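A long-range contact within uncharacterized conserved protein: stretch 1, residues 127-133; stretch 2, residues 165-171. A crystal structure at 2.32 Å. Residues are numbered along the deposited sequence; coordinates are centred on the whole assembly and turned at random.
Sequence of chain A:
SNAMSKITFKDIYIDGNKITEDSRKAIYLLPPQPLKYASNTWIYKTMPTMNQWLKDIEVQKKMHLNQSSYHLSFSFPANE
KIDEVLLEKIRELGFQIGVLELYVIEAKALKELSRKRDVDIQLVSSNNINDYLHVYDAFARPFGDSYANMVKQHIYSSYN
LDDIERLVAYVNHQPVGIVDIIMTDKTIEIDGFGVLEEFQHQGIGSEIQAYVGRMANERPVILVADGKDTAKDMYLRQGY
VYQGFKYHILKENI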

# COMPACT_ATOMS: atom_id res chain seq x y z
N ASN A 127 -21.97 -19.57 18.23
CA ASN A 127 -22.38 -20.56 17.25
C ASN A 127 -21.49 -20.61 16.05
O ASN A 127 -21.30 -21.65 15.44
CB ASN A 127 -23.81 -20.27 16.79
CG ASN A 127 -24.85 -20.68 17.82
OD1 ASN A 127 -24.52 -21.13 18.94
ND2 ASN A 127 -26.11 -20.53 17.45
N ASN A 128 -20.94 -19.48 15.70
CA ASN A 128 -20.10 -19.43 14.54
C ASN A 128 -18.73 -18.87 14.82
O ASN A 128 -17.95 -18.77 13.91
CB ASN A 128 -20.79 -18.68 13.38
CG ASN A 128 -21.12 -17.25 13.73
OD1 ASN A 128 -20.66 -16.69 14.72
ND2 ASN A 128 -21.94 -16.66 12.92
N ILE A 129 -18.42 -18.56 16.09
CA ILE A 129 -17.12 -17.93 16.45
C ILE A 129 -15.88 -18.61 15.88
O ILE A 129 -14.85 -17.93 15.61
CB ILE A 129 -16.92 -17.77 18.00
CG1 ILE A 129 -15.62 -17.04 18.33
CG2 ILE A 129 -16.86 -19.11 18.69
CD1 ILE A 129 -15.37 -15.71 17.50
N ASN A 130 -15.93 -19.94 15.77
CA ASN A 130 -14.82 -20.74 15.24
C ASN A 130 -14.63 -20.52 13.73
O ASN A 130 -13.50 -20.63 13.23
CB ASN A 130 -14.97 -22.23 15.54
CG ASN A 130 -14.48 -22.62 16.96
OD1 ASN A 130 -15.25 -23.19 17.72
ND2 ASN A 130 -13.22 -22.30 17.31
N ASP A 131 -15.71 -20.24 13.00
CA ASP A 131 -15.59 -19.89 11.61
C ASP A 131 -14.90 -18.56 11.47
O ASP A 131 -14.18 -18.34 10.51
CB ASP A 131 -16.98 -19.78 10.93
CG ASP A 131 -17.66 -21.12 10.75
OD1 ASP A 131 -18.91 -21.11 10.70
OD2 ASP A 131 -16.97 -22.17 10.67
N TYR A 132 -15.16 -17.64 12.39
CA TYR A 132 -14.51 -16.35 12.33
C TYR A 132 -12.99 -16.59 12.51
O TYR A 132 -12.17 -16.16 11.70
CB TYR A 132 -15.11 -15.42 13.41
CG TYR A 132 -14.33 -14.17 13.65
CD1 TYR A 132 -14.71 -12.98 13.06
CD2 TYR A 132 -13.20 -14.16 14.51
CE1 TYR A 132 -14.01 -11.81 13.27
CE2 TYR A 132 -12.44 -12.94 14.75
CZ TYR A 132 -12.89 -11.76 14.09
OH TYR A 132 -12.24 -10.54 14.22
N LEU A 133 -12.63 -17.34 13.53
CA LEU A 133 -11.20 -17.57 13.82
C LEU A 133 -10.51 -18.35 12.73
O LEU A 133 -9.34 -18.13 12.43
CB LEU A 133 -11.04 -18.27 15.14
CG LEU A 133 -11.50 -17.40 16.29
CD1 LEU A 133 -11.47 -18.31 17.53
CD2 LEU A 133 -10.59 -16.16 16.42
N GLU A 165 -18.46 -5.56 17.62
CA GLU A 165 -19.24 -6.57 16.90
C GLU A 165 -18.42 -7.16 15.75
O GLU A 165 -17.51 -6.50 15.24
CB GLU A 165 -20.56 -6.00 16.37
CG GLU A 165 -21.85 -6.37 17.18
CD GLU A 165 -21.70 -7.57 18.13
OE1 GLU A 165 -21.65 -7.31 19.36
OE2 GLU A 165 -21.65 -8.75 17.67
N ARG A 166 -18.72 -8.41 15.37
CA ARG A 166 -17.95 -9.08 14.33
C ARG A 166 -18.80 -9.76 13.27
O ARG A 166 -19.91 -10.26 13.55
CB ARG A 166 -16.98 -10.06 14.96
CG ARG A 166 -16.00 -9.41 15.89
CD ARG A 166 -15.45 -10.44 16.84
NE ARG A 166 -14.25 -9.96 17.50
CZ ARG A 166 -14.23 -9.39 18.69
NH1 ARG A 166 -15.35 -9.24 19.40
NH2 ARG A 166 -13.07 -8.95 19.16
N LEU A 167 -18.30 -9.76 12.03
CA LEU A 167 -18.97 -10.45 10.94
C LEU A 167 -18.19 -11.61 10.28
O LEU A 167 -17.00 -11.53 10.17
CB LEU A 167 -19.36 -9.41 9.90
CG LEU A 167 -20.33 -8.39 10.49
CD1 LEU A 167 -20.53 -7.20 9.54
CD2 LEU A 167 -21.67 -9.01 10.87
N VAL A 168 -18.88 -12.67 9.87
CA VAL A 168 -18.28 -13.72 9.06
C VAL A 168 -19.16 -13.83 7.84
O VAL A 168 -20.39 -13.93 7.97
CB VAL A 168 -18.33 -15.12 9.75
CG1 VAL A 168 -17.73 -16.23 8.87
CG2 VAL A 168 -17.61 -15.10 11.05
N ALA A 169 -18.53 -13.80 6.67
CA ALA A 169 -19.22 -14.06 5.41
C ALA A 169 -18.99 -15.50 4.99
O ALA A 169 -17.87 -16.07 5.20
CB ALA A 169 -18.75 -13.13 4.34
N TYR A 170 -20.05 -16.10 4.42
CA TYR A 170 -19.98 -17.45 3.89
C TYR A 170 -20.34 -17.45 2.44
O TYR A 170 -21.32 -16.80 2.03
CB TYR A 170 -20.94 -18.42 4.60
CG TYR A 170 -20.73 -18.60 6.08
CD1 TYR A 170 -20.25 -19.81 6.59
CD2 TYR A 170 -21.03 -17.57 6.97
CE1 TYR A 170 -20.05 -20.01 7.96
CE2 TYR A 170 -20.83 -17.75 8.36
CZ TYR A 170 -20.35 -18.98 8.84
OH TYR A 170 -20.20 -19.18 10.19
N VAL A 171 -19.58 -18.24 1.68
CA VAL A 171 -19.97 -18.64 0.31
C VAL A 171 -20.04 -20.15 0.35
O VAL A 171 -19.10 -20.82 0.83
CB VAL A 171 -18.95 -18.15 -0.75
CG1 VAL A 171 -19.39 -18.56 -2.14
CG2 VAL A 171 -18.83 -16.67 -0.66

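Stretch 2 is a β-strand from end to end, and the helix beginning at Ile 129 lies across it at 80°, the two axes approaching to 8.4 Å. Where segments cross so steeply, few residues can meet, and the buried surface, 337 Å² summed over both sides, depends on a handful of side chains. On the strand, Arg 166, Val 168 and Tyr 170, every second residue, supply most of it.

Glu 165, at the start, stays out of reach. Arg 166 points its CA-to-CB bond toward the helix and lays its aliphatic portion against Tyr 132: CB of Arg 166 is 3.8 Å from CE1 of Tyr 132, and CD of Arg 166 sits over one face of the ring. A long side chain suits this place because its methylenes can cover an aromatic surface while the charged end continues past it; NH1 and NH2 find hydrogen-bond partners elsewhere in the structure. NE, however, is buried without a partner in the model.

The CA-to-CB bond of Leu 167 points away from the helix, yet its backbone O lies near the edge of the Tyr 132 ring, 4.0 Å from CD1 of Tyr 132.

The CA-to-CB bond of Val 168 again points toward the helix, where the backbones come nearest, CA of Val 168 being 5.6 Å from CA of Tyr 132. Its short β-branched side chain carries two methyls, and each meets a different helix residue: CG2 of Val 168 packs 3.5 Å from CB of Tyr 132, and CG1 of Val 168 lies 4.2 Å from CB of Asp 131.

Ala 169 makes no contact. Tyr 170 starts sideways, but the length of its side chain carries the hydroxyl to the start of the helix. There OH of Tyr 170 donates a very short hydrogen bond, 2.4 Å, to OD1 of Asp 131, whose carboxylate is a strong acceptor; the same OH is 3.3 Å from CB of Asn 128. Val 171 lies beyond the contact.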